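Local coordinates for protein L-amino acid deaminase (Proteus vulgaris, PDB 5I39) that binds FAD and probably works as a membrane-associated flavoenzyme that oxidatively deaminates L-amino acids, at residues D90-L95 with D353-I358; Y80-S85 with T373-T378; I357-K362 with P402-R407. One frame throughout, in Å; residues are numbered along the deposited sequence. Where two conformers were deposited one is given.

Interaction 1 (D90-L95 with D353-I358); sequences DETFLL and DENPII. With EDO (1,2-ethanediol), chain H.
Asn355 and Pro356 meet the N-terminal part of helix 90-103 as a loop-on-helix contact, in which the loop entering strand 357-360 of the FAD-binding domain docks on Glu91, Thr92 and Leu95. The loop is shaped by an Asx turn: the backbone N of Asn355 donates to Asp353 OD1 at 3.1 Å, reaching that oxygen from above the carboxylate plane.

The direct contacts between the two sides are van der Waals packing. Thr92 CG2 sits 3.6 Å from Pro356 CD and also touches the amide oxygen of Asn355. Leu95 CD2 lies 4.0 Å from Pro356 CG, an apolar pair whose side chains run antiparallel past one another. Beyond them, Glu379 of helix 376-392 touches both Leu95 and Pro356. At the outer side, Glu91 CB packs on Asn355 ND2 at 3.5 Å.

The polar links run through water, one to each branch of the Asn355 amide. Asn355 OD1 accepts from a water at 3.0 Å that is also hydrogen-bonded to Thr92 OG1. The Glu91 chain bends at chi2 (75°), and its carboxylate plane is turned about 15° from the Asn355 amide plane. A second water accepts from Asn355 ND2 at 2.9 Å and makes a weak hydrogen bond, also 2.9 Å long, to Glu91 OE1.

Interaction 2 (Y80-S85 with T373-T378); sequences YGQAIS and TGWGMT. With FAD (flavin-adenine dinucleotide), chain B; EDO (1,2-ethanediol), chain K.
The flavin end of the FAD pocket brings strand 82-83 together with the N-terminus of helix 376-392, and Gln82, Ala83 and Ile84 meet Trp375 and Thr378 beside the pyrimidine part of the isoalloxazine. The polar joining runs through the cofactor. From the strand side, the backbone N atoms of Gly81 and Gln82 both donate to FAD O4, while FAD N3 donates to Gln82 O at 2.8 Å in a nearly straight bond (169°). From the helix side, FAD O2 is gripped twice by Thr378, by its backbone N at 2.9 Å and by its hydroxyl OG1 at 2.7 Å. This donation at a helix N-terminus would probably help stabilise negative charge at the N1-C2=O2 end of a reduced flavin, as in related flavoenzymes.

Thr378 OG1, anti to its carbonyl carbon (chi1 -60°), also lies close over the strand, 3.1 Å from Ala83 CA. Trp375, the N-cap residue, packs between strand and flavin, its CE3 near FAD C2. Gln82 O lies at its ring edge, in plane, and the amide of Gln82 is turned 43° from the ring; Gln82 OE1 is held by Arg121 and Asn276. One indole face receives O1 of a 1,2-ethanediol, probably from crystallisation, which donates to Gly374 O. Ile84 crosses the benzo ring of the indole obliquely, its CD1 3.6 Å from Trp375 CH2.

Interaction 3 (I357-K362 with P402-R407); sequences IISEVK and PFSLYR
Ser359 OG is gripped from two directions, accepting from the backbone N of Leu405 at 2.9 Å (167°) and donating to Glu360 O at 2.8 Å. The second bond lies in the carbonyl plane of Glu360, on a lone pair; with both bonds, the hydroxyl acts as acceptor and donor. Its position anti to the backbone N (chi1 -170°) carries OG out from the strand to the type I beta turn of Ser404 to Arg407. That turn has its own brace, an ST turn in which Ser404 OG accepts from the backbone N of Tyr406.

Two further bonds tie the segments. Ile358 N donates to Phe403 O at 2.9 Å, and farther along the chain Lys362 N donates to Tyr406 OH at 2.8 Å. The phenol oxygen is also hydrogen-bonded to Glu363 OE1, so it is held by a backbone amide and by a carboxylate.

Tyr406 is then sandwiched. Lys362 CE stands over the ring centre, 3.7 Å from the centroid in a CH-pi contact, and its NZ makes a cation-pi interaction over the same face. Lys362 reaches it through a bend at chi3 (66°). The opposite face receives Leu405 CB, offset toward the rim.

At the other end, Ile358 and Phe403 run alongside each other in the same direction, with CB atoms 3.8 Å apart and Ile358 CD1 over one face of the phenyl ring.

The contact thus lays the C-terminal tail against the outermost strand, 357-360, of the six-stranded Rossmann-type sheet. Ile358 and Phe403 both reach Leu386 of helix 376-392, whereas Val361 and Leu405 rest on Ile369 of strand 367-371.

In the fold
The three contacts lead outward from the flavin, from a first-shell contact to more remote ones. Interaction 2 touches FAD directly. Interaction 1, its centre 12 Å from that of interaction 2, touches that contact through Pro356 CG on Thr373 OG1 (4.0 Å) and Phe93 CE1 on Ser85 OG (3.7 Å); the Pro356 side chain remains about 8 Å from the cofactor. Interaction 3 shares Ile357 and Ile358 with interaction 1 and is joined to it by the salt bridge from Arg407 NE to Asp353 OD2, 2.8 Å. Its centre lies 20 Å from that of interaction 2, nearest atoms about 5 Å apart. The principle illustrated is that a cofactor-binding loop can be linked to a C-terminal tail through one intervening contact.

Interaction 1 (D90-L95 with D353-I358)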
loop_
_atom_site.group_PDB
_atom_site.type_symbol
_atom_site.label_atom_id
_atom_site.label_comp_id
_atom_site.label_asym_id
_atom_site.label_seq_id
_atom_site.Cartn_x
_atom_site.Cartn_y
_atom_site.Cartn_z
ATOM N N ASP A 90 3.023 -6.632 -16.867
ATOM C CA ASP A 90 2.694 -5.432 -17.629
ATOM C C ASP A 90 1.422 -4.738 -17.129
ATOM O O ASP A 90 1.306 -3.523 -17.224
ATOM C CB ASP A 90 2.561 -5.758 -19.118
ATOM C CG ASP A 90 2.537 -4.514 -19.985
ATOM O OD1 ASP A 90 3.467 -3.688 -19.854
ATOM O OD2 ASP A 90 1.595 -4.359 -20.791
ATOM N N GLU A 91 0.487 -5.505 -16.578
ATOM C CA GLU A 91 -0.766 -4.936 -16.086
ATOM C C GLU A 91 -0.545 -3.900 -14.978
ATOM O O GLU A 91 -1.240 -2.888 -14.941
ATOM C CB GLU A 91 -1.712 -6.045 -15.603
ATOM C CG GLU A 91 -2.348 -6.872 -16.723
ATOM C CD GLU A 91 -1.415 -7.884 -17.386
ATOM O OE1 GLU A 91 -0.322 -8.166 -16.857
ATOM O OE2 GLU A 91 -1.772 -8.414 -18.456
ATOM N N THR A 92 0.423 -4.151 -14.097
ATOM C CA THR A 92 0.661 -3.283 -12.940
ATOM C C THR A 92 2.033 -2.612 -12.909
ATOM O O THR A 92 2.298 -1.829 -11.994
ATOM C CB THR A 92 0.452 -4.058 -11.628
ATOM O OG1 THR A 92 1.288 -5.220 -11.634
ATOM C CG2 THR A 92 -1.013 -4.464 -11.469
ATOM N N PHE A 93 2.893 -2.858 -13.898
ATOM C CA PHE A 93 4.231 -2.285 -13.836
ATOM C C PHE A 93 4.193 -0.759 -13.728
ATOM O O PHE A 93 4.803 -0.186 -12.823
ATOM C CB PHE A 93 5.110 -2.680 -15.020
ATOM C CG PHE A 93 6.432 -1.985 -14.988
ATOM C CD1 PHE A 93 7.447 -2.447 -14.159
ATOM C CD2 PHE A 93 6.623 -0.795 -15.678
ATOM C CE1 PHE A 93 8.651 -1.772 -14.071
ATOM C CE2 PHE A 93 7.823 -0.111 -15.590
ATOM C CZ PHE A 93 8.842 -0.603 -14.789
ATOM N N LEU A 94 3.499 -0.098 -14.648
ATOM C CA LEU A 94 3.482 1.368 -14.638
ATOM C C LEU A 94 2.783 1.933 -13.401
ATOM O O LEU A 94 3.189 2.956 -12.868
ATOM C CB LEU A 94 2.885 1.932 -15.927
ATOM C CG LEU A 94 3.790 1.803 -17.156
ATOM C CD1 LEU A 94 3.029 2.242 -18.394
ATOM C CD2 LEU A 94 5.084 2.602 -17.026
ATOM N N LEU A 95 1.751 1.249 -12.928
ATOM C CA LEU A 95 1.108 1.632 -11.683
ATOM C C LEU A 95 2.139 1.727 -10.542
ATOM O O LEU A 95 2.122 2.668 -9.747
ATOM C CB LEU A 95 0.005 0.627 -11.358
ATOM C CG LEU A 95 -0.967 0.977 -10.239
ATOM C CD1 LEU A 95 -1.870 2.138 -10.618
ATOM C CD2 LEU A 95 -1.810 -0.240 -9.919
ATOM N N ASP A 353 -6.658 -12.698 -10.387
ATOM C CA ASP A 353 -5.435 -12.507 -11.181
ATOM C C ASP A 353 -4.351 -11.680 -10.462
ATOM O O ASP A 353 -3.362 -11.301 -11.085
ATOM C CB ASP A 353 -5.773 -11.906 -12.554
ATOM C CG ASP A 353 -6.371 -10.515 -12.471
ATOM O OD1 ASP A 353 -6.437 -9.923 -11.369
ATOM O OD2 ASP A 353 -6.792 -9.999 -13.524
ATOM N N GLU A 354 -4.582 -11.397 -9.172
ATOM C CA GLU A 354 -3.634 -10.687 -8.292
ATOM C C GLU A 354 -3.411 -9.214 -8.656
ATOM O O GLU A 354 -2.478 -8.581 -8.158
ATOM C CB GLU A 354 -2.298 -11.444 -8.192
ATOM C CG GLU A 354 -2.462 -12.881 -7.709
ATOM C CD GLU A 354 -1.170 -13.683 -7.689
ATOM O OE1 GLU A 354 -0.126 -13.186 -8.165
ATOM O OE2 GLU A 354 -1.209 -14.830 -7.196
ATOM N N ASN A 355 -4.281 -8.652 -9.493
ATOM C CA ASN A 355 -4.194 -7.240 -9.867
ATOM C C ASN A 355 -5.343 -6.457 -9.228
ATOM O O ASN A 355 -6.349 -7.047 -8.841
ATOM C CB ASN A 355 -4.194 -7.088 -11.386
ATOM C CG ASN A 355 -2.980 -7.730 -12.030
ATOM O OD1 ASN A 355 -1.910 -7.812 -11.421
ATOM N ND2 ASN A 355 -3.140 -8.195 -13.261
ATOM N N PRO A 356 -5.201 -5.121 -9.106
ATOM C CA PRO A 356 -6.225 -4.327 -8.425
ATOM C C PRO A 356 -7.587 -4.305 -9.109
ATOM O O PRO A 356 -7.707 -4.647 -10.291
ATOM C CB PRO A 356 -5.625 -2.912 -8.430
ATOM C CG PRO A 356 -4.156 -3.117 -8.538
ATOM C CD PRO A 356 -4.034 -4.292 -9.461
ATOM N N ILE A 357 -8.600 -3.913 -8.341
ATOM C CA ILE A 357 -9.909 -3.566 -8.893
ATOM C C ILE A 357 -10.076 -2.061 -8.712
ATOM O O ILE A 357 -10.265 -1.571 -7.596
ATOM C CB ILE A 357 -11.063 -4.372 -8.267
ATOM C CG1 ILE A 357 -10.853 -5.867 -8.552
ATOM C CG2 ILE A 357 -12.396 -3.910 -8.846
ATOM C CD1 ILE A 357 -11.811 -6.803 -7.838
ATOM N N ILE A 358 -9.958 -1.348 -9.828
ATOM C CA ILE A 358 -10.070 0.107 -9.884
ATOM C C ILE A 358 -11.021 0.325 -11.044
ATOM O O ILE A 358 -10.617 0.214 -12.199
ATOM C CB ILE A 358 -8.716 0.794 -10.163
ATOM C CG1 ILE A 358 -7.656 0.378 -9.133
ATOM C CG2 ILE A 358 -8.891 2.309 -10.156
ATOM C CD1 ILE A 358 -6.233 0.599 -9.608
HETATM C C1 EDO H . -0.659 -8.895 -4.691
HETATM O O1 EDO H . -0.260 -9.035 -6.059
HETATM C C2 EDO H . -0.160 -10.054 -3.845
HETATM O O2 EDO H . -0.787 -11.279 -4.257
HETATM O O HOH W 1 -1.236 -9.903 -14.698
HETATM O O HOH W 2 0.172 -6.786 -9.552
#

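Interaction 2 (Y80-S85 with T373-T378)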
loop_
_atom_site.group_PDB
_atom_site.type_symbol
_atom_site.label_atom_id
_atom_site.label_comp_id
_atom_site.label_asym_id
_atom_site.label_seq_id
_atom_site.Cartn_x
_atom_site.Cartn_y
_atom_site.Cartn_z
ATOM N N TYR A 80 4.291 -4.212 5.357
ATOM C CA TYR A 80 5.725 -4.502 5.465
ATOM C C TYR A 80 6.556 -3.259 5.181
ATOM O O TYR A 80 7.511 -2.978 5.901
ATOM C CB TYR A 80 6.127 -5.627 4.516
ATOM C CG TYR A 80 7.614 -5.925 4.455
ATOM C CD1 TYR A 80 8.387 -6.042 5.611
ATOM C CD2 TYR A 80 8.249 -6.106 3.227
ATOM C CE1 TYR A 80 9.745 -6.326 5.542
ATOM C CE2 TYR A 80 9.603 -6.402 3.150
ATOM C CZ TYR A 80 10.346 -6.511 4.314
ATOM O OH TYR A 80 11.684 -6.809 4.265
ATOM N N GLY A 81 6.202 -2.552 4.110
ATOM C CA GLY A 81 6.719 -1.208 3.848
ATOM C C GLY A 81 7.641 -0.997 2.675
ATOM O O GLY A 81 8.424 -0.053 2.692
ATOM N N GLN A 82 7.533 -1.832 1.646
ATOM C CA GLN A 82 8.347 -1.652 0.445
ATOM C C GLN A 82 7.495 -1.197 -0.736
ATOM O O GLN A 82 6.364 -1.656 -0.925
ATOM C CB GLN A 82 9.136 -2.920 0.107
ATOM C CG GLN A 82 8.316 -4.136 -0.290
ATOM C CD GLN A 82 9.174 -5.379 -0.451
ATOM O OE1 GLN A 82 10.390 -5.290 -0.657
ATOM N NE2 GLN A 82 8.550 -6.546 -0.368
ATOM N N ALA A 83 8.058 -0.277 -1.512
ATOM C CA ALA A 83 7.442 0.231 -2.733
ATOM C C ALA A 83 8.308 -0.230 -3.892
ATOM O O ALA A 83 9.392 0.311 -4.128
ATOM C CB ALA A 83 7.318 1.746 -2.699
ATOM N N ILE A 84 7.840 -1.266 -4.588
ATOM C CA ILE A 84 8.655 -1.953 -5.587
ATOM C C ILE A 84 7.883 -2.176 -6.874
ATOM O O ILE A 84 6.659 -2.333 -6.859
ATOM C CB ILE A 84 9.231 -3.300 -5.057
ATOM C CG1 ILE A 84 8.155 -4.392 -4.915
ATOM C CG2 ILE A 84 9.962 -3.072 -3.741
ATOM C CD1 ILE A 84 8.705 -5.761 -4.558
ATOM N N SER A 85 8.620 -2.195 -7.982
ATOM C CA SER A 85 8.099 -2.675 -9.262
ATOM C C SER A 85 8.641 -4.052 -9.647
ATOM O O SER A 85 8.223 -4.595 -10.668
ATOM C CB SER A 85 8.426 -1.682 -10.374
ATOM O OG SER A 85 9.825 -1.587 -10.573
ATOM N N THR A 373 -6.186 -4.903 -3.591
ATOM C CA THR A 373 -4.772 -4.882 -3.927
ATOM C C THR A 373 -3.887 -5.296 -2.759
ATOM O O THR A 373 -4.133 -4.933 -1.607
ATOM C CB THR A 373 -4.337 -3.514 -4.491
ATOM O OG1 THR A 373 -2.942 -3.569 -4.791
ATOM C CG2 THR A 373 -4.617 -2.369 -3.526
ATOM N N GLY A 374 -2.838 -6.044 -3.095
ATOM C CA GLY A 374 -1.766 -6.382 -2.164
ATOM C C GLY A 374 -0.612 -5.393 -2.174
ATOM O O GLY A 374 0.375 -5.606 -1.481
ATOM N N TRP A 375 -0.743 -4.306 -2.941
ATOM C CA TRP A 375 0.316 -3.314 -3.118
ATOM C C TRP A 375 -0.245 -1.888 -3.074
ATOM O O TRP A 375 0.281 -0.981 -3.723
ATOM C CB TRP A 375 1.031 -3.558 -4.448
ATOM C CG TRP A 375 1.831 -4.809 -4.482
ATOM C CD1 TRP A 375 1.517 -5.968 -5.126
ATOM C CD2 TRP A 375 3.093 -5.028 -3.854
ATOM N NE1 TRP A 375 2.508 -6.898 -4.935
ATOM C CE2 TRP A 375 3.484 -6.349 -4.149
ATOM C CE3 TRP A 375 3.930 -4.236 -3.058
ATOM C CZ2 TRP A 375 4.686 -6.898 -3.688
ATOM C CZ3 TRP A 375 5.123 -4.781 -2.594
ATOM C CH2 TRP A 375 5.486 -6.099 -2.907
ATOM N N GLY A 376 -1.297 -1.685 -2.287
ATOM C CA GLY A 376 -2.004 -0.413 -2.268
ATOM C C GLY A 376 -1.186 0.761 -1.783
ATOM O O GLY A 376 -1.406 1.875 -2.233
HETATM N N MSE A 377 -0.245 0.546 -0.871
HETATM C CA MSE A 377 0.591 1.660 -0.427
HETATM C C MSE A 377 1.369 2.201 -1.608
HETATM O O MSE A 377 1.335 3.404 -1.889
HETATM C CB MSE A 377 1.541 1.276 0.704
HETATM C CG MSE A 377 0.848 0.921 2.017
HETATM SE SE MSE A 377 -0.193 2.403 2.780
HETATM C CE MSE A 377 1.241 3.738 2.933
ATOM N N THR A 378 2.055 1.303 -2.314
ATOM C CA THR A 378 2.851 1.647 -3.492
ATOM C C THR A 378 2.022 2.304 -4.594
ATOM O O THR A 378 2.432 3.306 -5.184
ATOM C CB THR A 378 3.501 0.373 -4.068
ATOM O OG1 THR A 378 4.350 -0.216 -3.083
ATOM C CG2 THR A 378 4.342 0.673 -5.308
HETATM P PA FAD B . -7.501 -0.349 4.424
HETATM O O1A FAD B . -7.805 -1.678 5.126
HETATM O O2A FAD B . -6.249 0.347 4.923
HETATM O O5B FAD B . -8.681 0.701 4.613
HETATM C C5B FAD B . -10.036 0.405 4.309
HETATM C C4B FAD B . -10.857 1.135 5.355
HETATM O O4B FAD B . -12.253 1.020 5.012
HETATM C C3B FAD B . -10.688 0.521 6.746
HETATM O O3B FAD B . -10.140 1.491 7.638
HETATM C C2B FAD B . -12.116 0.076 7.096
HETATM O O2B FAD B . -12.422 0.180 8.500
HETATM C C1B FAD B . -12.970 0.981 6.226
HETATM N N9A FAD B . -14.308 0.477 5.904
HETATM C C8A FAD B . -14.611 -0.707 5.408
HETATM N N7A FAD B . -15.933 -0.830 5.170
HETATM C C5A FAD B . -16.455 0.330 5.545
HETATM C C6A FAD B . -17.799 0.901 5.583
HETATM N N6A FAD B . -18.858 0.178 5.167
HETATM N N1A FAD B . -17.954 2.161 6.033
HETATM C C2A FAD B . -16.909 2.900 6.428
HETATM N N3A FAD B . -15.651 2.443 6.446
HETATM C C4A FAD B . -15.398 1.200 6.016
HETATM N N1 FAD B . 1.569 -2.704 0.121
HETATM C C2 FAD B . 2.712 -2.191 -0.346
HETATM O O2 FAD B . 2.644 -1.368 -1.277
HETATM N N3 FAD B . 3.907 -2.561 0.175
HETATM C C4 FAD B . 4.057 -3.462 1.152
HETATM O O4 FAD B . 5.162 -3.737 1.597
HETATM C C4X FAD B . 2.851 -4.092 1.708
HETATM N N5 FAD B . 2.884 -5.059 2.664
HETATM C C5X FAD B . 1.750 -5.459 3.249
HETATM C C6 FAD B . 1.767 -6.283 4.376
HETATM C C7 FAD B . 0.599 -6.658 5.034
HETATM C C7M FAD B . 0.653 -7.508 6.283
HETATM C C8 FAD B . -0.699 -6.194 4.523
HETATM C C8M FAD B . -1.995 -6.541 5.218
HETATM C C9 FAD B . -0.720 -5.389 3.383
HETATM C C9A FAD B . 0.445 -5.010 2.727
HETATM N N10 FAD B . 0.421 -4.203 1.583
HETATM C C10 FAD B . 1.591 -3.619 1.106
HETATM C "C1'" FAD B . -0.832 -3.800 0.975
HETATM C "C2'" FAD B . -1.357 -2.498 1.466
HETATM O "O2'" FAD B . -1.166 -2.424 2.875
HETATM C "C3'" FAD B . -2.835 -2.441 1.093
HETATM O "O3'" FAD B . -3.037 -2.759 -0.310
HETATM C "C4'" FAD B . -3.461 -1.089 1.343
HETATM O "O4'" FAD B . -3.171 -0.650 2.684
HETATM C "C5'" FAD B . -4.963 -1.179 1.145
HETATM O "O5'" FAD B . -5.490 0.113 1.454
HETATM P P FAD B . -7.095 0.288 1.574
HETATM O O1P FAD B . -7.349 1.742 1.835
HETATM O O2P FAD B . -7.766 -0.405 0.407
HETATM O O3P FAD B . -7.473 -0.652 2.844
HETATM C C1 EDO K . 2.373 -7.343 0.143
HETATM O O1 EDO K . 3.021 -6.274 -0.558
HETATM C C2 EDO K . 2.123 -8.520 -0.796
HETATM O O2 EDO K . 1.800 -9.705 -0.050
#

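Interaction 3 (I357-K362 with P402-R407)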
loop_
_atom_site.group_PDB
_atom_site.type_symbol
_atom_site.label_atom_id
_atom_site.label_comp_id
_atom_site.label_asym_id
_atom_site.label_seq_id
_atom_site.Cartn_x
_atom_site.Cartn_y
_atom_site.Cartn_z
ATOM N N ILE A 357 -8.600 -3.913 -8.341
ATOM C CA ILE A 357 -9.909 -3.566 -8.893
ATOM C C ILE A 357 -10.076 -2.061 -8.712
ATOM O O ILE A 357 -10.265 -1.571 -7.596
ATOM C CB ILE A 357 -11.063 -4.372 -8.267
ATOM C CG1 ILE A 357 -10.853 -5.867 -8.552
ATOM C CG2 ILE A 357 -12.396 -3.910 -8.846
ATOM C CD1 ILE A 357 -11.811 -6.803 -7.838
ATOM N N ILE A 358 -9.958 -1.348 -9.828
ATOM C CA ILE A 358 -10.070 0.107 -9.884
ATOM C C ILE A 358 -11.021 0.325 -11.044
ATOM O O ILE A 358 -10.617 0.214 -12.199
ATOM C CB ILE A 358 -8.716 0.794 -10.163
ATOM C CG1 ILE A 358 -7.656 0.378 -9.133
ATOM C CG2 ILE A 358 -8.891 2.309 -10.156
ATOM C CD1 ILE A 358 -6.233 0.599 -9.608
ATOM N N SER A 359 -12.291 0.584 -10.752
ATOM C CA SER A 359 -13.325 0.354 -11.754
ATOM C C SER A 359 -14.595 1.144 -11.541
ATOM O O SER A 359 -14.990 1.416 -10.411
ATOM C CB SER A 359 -13.683 -1.137 -11.750
ATOM O OG SER A 359 -14.518 -1.491 -12.841
ATOM N N GLU A 360 -15.254 1.463 -12.655
ATOM C CA GLU A 360 -16.653 1.849 -12.631
ATOM C C GLU A 360 -17.504 0.630 -12.296
ATOM O O GLU A 360 -17.065 -0.518 -12.417
ATOM C CB GLU A 360 -17.092 2.400 -13.985
ATOM C CG GLU A 360 -16.371 3.663 -14.412
ATOM C CD GLU A 360 -16.908 4.224 -15.715
ATOM O OE1 GLU A 360 -18.095 4.612 -15.749
ATOM O OE2 GLU A 360 -16.149 4.278 -16.703
ATOM N N VAL A 361 -18.736 0.908 -11.891
ATOM C CA VAL A 361 -19.721 -0.114 -11.568
ATOM C C VAL A 361 -20.942 0.221 -12.415
ATOM O O VAL A 361 -21.640 1.199 -12.144
ATOM C CB VAL A 361 -20.052 -0.122 -10.059
ATOM C CG1 VAL A 361 -21.116 -1.165 -9.730
ATOM C CG2 VAL A 361 -18.794 -0.390 -9.245
ATOM N N LYS A 362 -21.190 -0.581 -13.447
ATOM C CA LYS A 362 -22.277 -0.305 -14.401
ATOM C C LYS A 362 -23.661 -0.244 -13.737
ATOM O O LYS A 362 -24.526 0.506 -14.175
ATOM C CB LYS A 362 -22.264 -1.299 -15.575
ATOM C CG LYS A 362 -22.568 -2.754 -15.235
ATOM C CD LYS A 362 -22.508 -3.664 -16.460
ATOM C CE LYS A 362 -21.108 -3.777 -17.049
ATOM N NZ LYS A 362 -20.994 -4.864 -18.061
ATOM N N PRO A 402 -7.174 -3.559 -17.447
ATOM C CA PRO A 402 -6.695 -4.613 -16.539
ATOM C C PRO A 402 -7.173 -4.496 -15.085
ATOM O O PRO A 402 -6.962 -5.423 -14.307
ATOM C CB PRO A 402 -5.167 -4.471 -16.602
ATOM C CG PRO A 402 -4.891 -3.710 -17.846
ATOM C CD PRO A 402 -6.051 -2.780 -17.998
ATOM N N PHE A 403 -7.789 -3.370 -14.723
ATOM C CA PHE A 403 -8.301 -3.149 -13.367
ATOM C C PHE A 403 -9.826 -3.192 -13.290
ATOM O O PHE A 403 -10.397 -2.993 -12.220
ATOM C CB PHE A 403 -7.799 -1.806 -12.833
ATOM C CG PHE A 403 -6.345 -1.554 -13.110
ATOM C CD1 PHE A 403 -5.382 -2.462 -12.697
ATOM C CD2 PHE A 403 -5.936 -0.410 -13.788
ATOM C CE1 PHE A 403 -4.039 -2.236 -12.954
ATOM C CE2 PHE A 403 -4.596 -0.178 -14.047
ATOM C CZ PHE A 403 -3.645 -1.090 -13.629
ATOM N N SER A 404 -10.479 -3.502 -14.406
ATOM C CA SER A 404 -11.933 -3.506 -14.468
ATOM C C SER A 404 -12.535 -4.615 -13.614
ATOM O O SER A 404 -12.001 -5.724 -13.541
ATOM C CB SER A 404 -12.397 -3.688 -15.915
ATOM O OG SER A 404 -13.807 -3.826 -15.991
ATOM N N LEU A 405 -13.687 -4.308 -13.028
ATOM C CA LEU A 405 -14.480 -5.273 -12.281
ATOM C C LEU A 405 -15.026 -6.387 -13.182
ATOM O O LEU A 405 -15.334 -7.478 -12.702
ATOM C CB LEU A 405 -15.635 -4.537 -11.595
ATOM C CG LEU A 405 -16.637 -5.327 -10.756
ATOM C CD1 LEU A 405 -15.942 -6.071 -9.629
ATOM C CD2 LEU A 405 -17.690 -4.379 -10.205
ATOM N N TYR A 406 -15.132 -6.113 -14.483
ATOM C CA TYR A 406 -15.799 -7.007 -15.442
ATOM C C TYR A 406 -14.839 -7.814 -16.314
ATOM O O TYR A 406 -15.233 -8.339 -17.356
ATOM C CB TYR A 406 -16.763 -6.175 -16.298
ATOM C CG TYR A 406 -17.672 -5.359 -15.417
ATOM C CD1 TYR A 406 -18.761 -5.951 -14.780
ATOM C CD2 TYR A 406 -17.407 -4.013 -15.159
ATOM C CE1 TYR A 406 -19.581 -5.220 -13.936
ATOM C CE2 TYR A 406 -18.222 -3.275 -14.316
ATOM C CZ TYR A 406 -19.306 -3.882 -13.708
ATOM O OH TYR A 406 -20.113 -3.148 -12.874
ATOM N N ARG A 407 -13.591 -7.943 -15.864
ATOM C CA ARG A 407 -12.556 -8.676 -16.601
ATOM C C ARG A 407 -12.524 -10.183 -16.326
ATOM O O ARG A 407 -11.821 -10.911 -17.021
ATOM C CB ARG A 407 -11.178 -8.087 -16.287
ATOM C CG ARG A 407 -10.614 -8.406 -14.904
ATOM C CD ARG A 407 -9.343 -7.614 -14.692
ATOM N NE ARG A 407 -8.636 -7.911 -13.446
ATOM C CZ ARG A 407 -8.685 -7.189 -12.323
ATOM N NH1 ARG A 407 -9.470 -6.122 -12.215
ATOM N NH2 ARG A 407 -7.946 -7.550 -11.275
#